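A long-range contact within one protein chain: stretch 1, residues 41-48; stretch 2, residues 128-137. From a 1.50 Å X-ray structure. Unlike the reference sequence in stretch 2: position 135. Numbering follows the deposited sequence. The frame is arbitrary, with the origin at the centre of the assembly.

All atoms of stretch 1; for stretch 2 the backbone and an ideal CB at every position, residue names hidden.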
# COMPACT_ATOMS: atom_id res chain seq x y z
N ILE A 41 5.73 15.43 14.27
CA ILE A 41 6.64 16.01 13.27
C ILE A 41 6.93 15.05 12.10
O ILE A 41 6.93 15.45 10.93
CB ILE A 41 7.91 16.55 13.96
CG1 ILE A 41 7.50 17.75 14.80
CG2 ILE A 41 8.99 16.91 12.93
CD1 ILE A 41 8.51 18.21 15.77
N PHE A 42 7.16 13.79 12.42
CA PHE A 42 7.39 12.82 11.34
C PHE A 42 6.14 12.68 10.48
O PHE A 42 6.23 12.53 9.27
CB PHE A 42 7.74 11.44 11.88
CG PHE A 42 9.15 11.29 12.43
CD1 PHE A 42 10.27 11.73 11.74
CD2 PHE A 42 9.33 10.57 13.61
CE1 PHE A 42 11.54 11.49 12.27
CE2 PHE A 42 10.59 10.31 14.13
CZ PHE A 42 11.67 10.80 13.47
N ALA A 43 4.97 12.66 11.11
CA ALA A 43 3.72 12.51 10.32
C ALA A 43 3.49 13.67 9.35
O ALA A 43 3.05 13.47 8.22
CB ALA A 43 2.54 12.33 11.25
N SER A 44 3.88 14.86 9.78
CA SER A 44 3.61 16.03 8.99
C SER A 44 4.71 16.32 7.99
O SER A 44 4.40 16.79 6.89
CB SER A 44 3.28 17.22 9.90
OG SER A 44 4.33 17.59 10.70
N ARG A 45 5.96 15.96 8.32
CA ARG A 45 7.14 16.35 7.54
C ARG A 45 7.93 15.23 6.90
O ARG A 45 8.76 15.50 6.03
CB ARG A 45 8.11 17.17 8.40
CG ARG A 45 7.44 18.38 9.01
CD ARG A 45 8.37 19.24 9.85
NE ARG A 45 7.55 20.15 10.66
CZ ARG A 45 8.00 20.88 11.68
NH1 ARG A 45 9.27 20.83 12.03
NH2 ARG A 45 7.15 21.66 12.34
N GLY A 46 7.67 14.00 7.33
CA GLY A 46 8.46 12.85 6.90
C GLY A 46 9.80 12.83 7.61
O GLY A 46 10.13 13.72 8.39
N TYR A 47 10.57 11.79 7.35
CA TYR A 47 11.85 11.63 8.03
C TYR A 47 12.85 12.72 7.67
O TYR A 47 13.42 13.33 8.56
CB TYR A 47 12.42 10.25 7.70
CG TYR A 47 13.70 9.97 8.43
CD1 TYR A 47 13.68 9.53 9.73
CD2 TYR A 47 14.92 10.13 7.81
CE1 TYR A 47 14.85 9.24 10.44
CE2 TYR A 47 16.11 9.90 8.53
CZ TYR A 47 16.05 9.43 9.84
OH TYR A 47 17.20 9.17 10.59
N ARG A 48 13.06 12.92 6.38
CA ARG A 48 14.02 13.93 5.88
C ARG A 48 13.77 15.30 6.49
O ARG A 48 14.70 15.96 6.97
CB ARG A 48 13.98 14.03 4.35
CG ARG A 48 15.07 13.24 3.63
CD ARG A 48 15.16 13.60 2.14
NE ARG A 48 15.98 14.79 1.90
CZ ARG A 48 16.25 15.32 0.70
NH1 ARG A 48 15.77 14.76 -0.42
NH2 ARG A 48 17.01 16.41 0.61
N UNK A 128 4.02 6.53 7.85
CA UNK A 128 4.80 7.36 6.95
C UNK A 128 6.25 6.96 6.93
O UNK A 128 6.87 6.92 5.86
CB UNK A 128 4.68 8.83 7.34
N UNK A 129 6.84 6.68 8.10
CA UNK A 129 8.24 6.23 8.14
C UNK A 129 8.42 4.93 7.36
O UNK A 129 9.39 4.80 6.58
CB UNK A 129 8.70 6.04 9.59
N UNK A 130 7.51 3.98 7.52
CA UNK A 130 7.56 2.72 6.73
C UNK A 130 7.34 2.95 5.22
O UNK A 130 7.88 2.21 4.37
CB UNK A 130 6.50 1.74 7.25
N UNK A 131 6.56 3.97 4.87
CA UNK A 131 6.34 4.29 3.45
C UNK A 131 7.61 4.73 2.80
O UNK A 131 7.81 4.52 1.59
CB UNK A 131 5.28 5.38 3.29
N UNK A 132 8.46 5.40 3.60
CA UNK A 132 9.69 6.00 3.22
C UNK A 132 10.85 5.04 3.42
O UNK A 132 11.96 5.41 3.19
CB UNK A 132 9.91 7.29 4.01
N UNK A 133 10.59 3.78 3.77
CA UNK A 133 11.70 2.91 4.19
C UNK A 133 12.84 2.74 3.19
O UNK A 133 13.96 2.58 3.60
CB UNK A 133 11.14 1.52 4.52
N UNK A 134 12.53 2.72 1.89
CA UNK A 134 13.54 2.54 0.84
C UNK A 134 14.56 3.68 0.78
O UNK A 134 15.65 3.51 0.23
CB UNK A 134 12.85 2.41 -0.52
N UNK A 135 14.18 4.86 1.28
CA UNK A 135 15.09 6.00 1.36
C UNK A 135 15.23 6.63 2.76
O UNK A 135 15.43 7.83 2.89
CB UNK A 135 14.62 7.07 0.38
N UNK A 136 15.07 5.82 3.79
CA UNK A 136 15.46 6.18 5.15
C UNK A 136 16.61 5.24 5.48
O UNK A 136 16.44 4.01 5.49
CB UNK A 136 14.31 6.06 6.15
N UNK A 137 17.78 5.81 5.73
CA UNK A 137 18.91 5.03 6.18
C UNK A 137 18.73 4.85 7.69
O UNK A 137 19.32 5.56 8.50
CB UNK A 137 20.24 5.70 5.83

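Position 128 lies in a helix, and its CA-to-CB bond points toward stretch 1, with the ideal CB 4.4 Å from Phe42 O and 4.8 Å from Ala43 CA. Beyond it the helix of stretch 1 kinks: the N atoms of Tyr47 and Arg48 have no bond to the turn before, so Ala43 O and Ser44 O are left without those backbone donors. Such a site invites a long donor; lysine or arginine would suit, glutamine perhaps, while an acid would meet carbonyl oxygens. The residue is Arg128, extended with chi1 to chi3 all t. Its NH1 donates to Ala43 O at 2.9 Å, and a water that accepts from Arg128 NH2 (2.7 Å) donates to Ser44 O (3.1 Å). One guanidinium face lies against the CA of Gly46, 3.4 Å from Arg128 NE; the absence of a side chain on that glycine matters, because an ideal CB there would be tight against Arg128 NH2, at 3.1 Å.

At position 129 the bond points sideways and nothing of stretch 1 lies within 5.5 Å of the ideal CB. Farther out, however, the Phe42 ring and the CB of Tyr47 offer an apolar surface, which a branched or long aliphatic chain such as leucine, isoleucine or methionine could reach. Leu129 does so: its CD2 sits over a face of the Phe42 ring, 4.2 Å from the centroid, and lies 3.9 Å from Tyr47 CB.

Positions 130 and 131 are out of reach of stretch 1, which therefore sets no preference. They are Gln130 and Ser131; the serine OG turns back to donate to Arg128 O at 2.7 Å.

Position 132 is the first residue after the helix to leave helical phi/psi, and its bond points toward stretch 1, with the ideal CB 5.4 Å from Tyr47 CB. The kink frees the N of Tyr47 as a donor, so an acceptor of sufficient length is wanted: glutamate or glutamine. Glu132 takes the bond from Tyr47 N on OE1 at 3.0 Å, nearly straight at 171°. A charge has the further merit of answering position 128, since Arg128 NE and Glu132 OE2 form a salt bridge at 3.0 Å. A water also joins OE1 of Glu132 (2.6 Å) to Arg48 N (3.1 Å).

Positions 133, 134 and 135 again lie out of reach, the first two in a 3-10 segment, and many residues would serve. They are Arg133, Ala134 and Ser135, the last differing from the reference sequence.

Position 136 is extended, and its bond points toward stretch 1, where the ideal CB is 4.4 Å from Tyr47 CD2. An aliphatic chain, valine, leucine or isoleucine, could cover the ring. Ile136 places CG2 over a face, 3.9 Å from the centroid of the Tyr47 ring, while CD1 packs 3.6 Å from Tyr47 CB.

Position 137 points sideways into open space, tolerating polar residues. In Asp137 the backbone O makes the link, through a water 3.1 Å away that lies 2.6 Å from Tyr47 OH.

Stretch 2 (128-137) RLQSERASID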
# COMPACT_ATOMS: atom_id res chain seq x y z
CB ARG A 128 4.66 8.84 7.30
CG ARG A 128 5.42 9.73 6.32
CD ARG A 128 4.92 11.14 6.33
NE ARG A 128 5.63 11.93 5.31
CZ ARG A 128 5.34 13.19 5.00
NH1 ARG A 128 4.39 13.83 5.64
NH2 ARG A 128 6.01 13.83 4.03
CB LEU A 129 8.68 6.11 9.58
CG LEU A 129 8.73 7.43 10.35
CD1 LEU A 129 8.85 7.18 11.84
CD2 LEU A 129 9.86 8.30 9.87
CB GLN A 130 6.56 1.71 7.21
CG GLN A 130 6.82 1.18 8.59
CD GLN A 130 8.02 0.26 8.67
OE1 GLN A 130 9.10 0.60 8.19
NE2 GLN A 130 7.84 -0.88 9.29
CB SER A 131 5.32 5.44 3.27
OG SER A 131 6.00 6.71 3.27
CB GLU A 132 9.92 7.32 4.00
CG GLU A 132 8.72 8.25 3.79
CD GLU A 132 8.84 9.66 4.31
OE1 GLU A 132 9.79 9.91 5.09
OE2 GLU A 132 7.92 10.50 3.95
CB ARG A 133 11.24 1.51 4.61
CG ARG A 133 10.61 0.71 3.48
CD ARG A 133 9.78 -0.45 3.98
NE ARG A 133 10.57 -1.49 4.63
CZ ARG A 133 11.02 -2.61 4.06
NH1 ARG A 133 10.82 -2.90 2.77
NH2 ARG A 133 11.65 -3.48 4.81
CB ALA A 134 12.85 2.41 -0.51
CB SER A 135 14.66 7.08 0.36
OG SER A 135 13.28 7.37 0.48
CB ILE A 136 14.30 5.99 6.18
CG1 ILE A 136 13.16 6.97 5.87
CG2 ILE A 136 14.82 6.13 7.63
CD1 ILE A 136 11.95 6.83 6.77
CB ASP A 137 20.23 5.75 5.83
CG ASP A 137 21.45 4.94 6.19
OD1 ASP A 137 21.44 3.70 5.98
OD2 ASP A 137 22.43 5.54 6.66
O HOH W 1 4.95 16.26 3.93
O HOH W 2 19.24 8.63 9.02
O HOH W 3 11.94 11.06 4.18
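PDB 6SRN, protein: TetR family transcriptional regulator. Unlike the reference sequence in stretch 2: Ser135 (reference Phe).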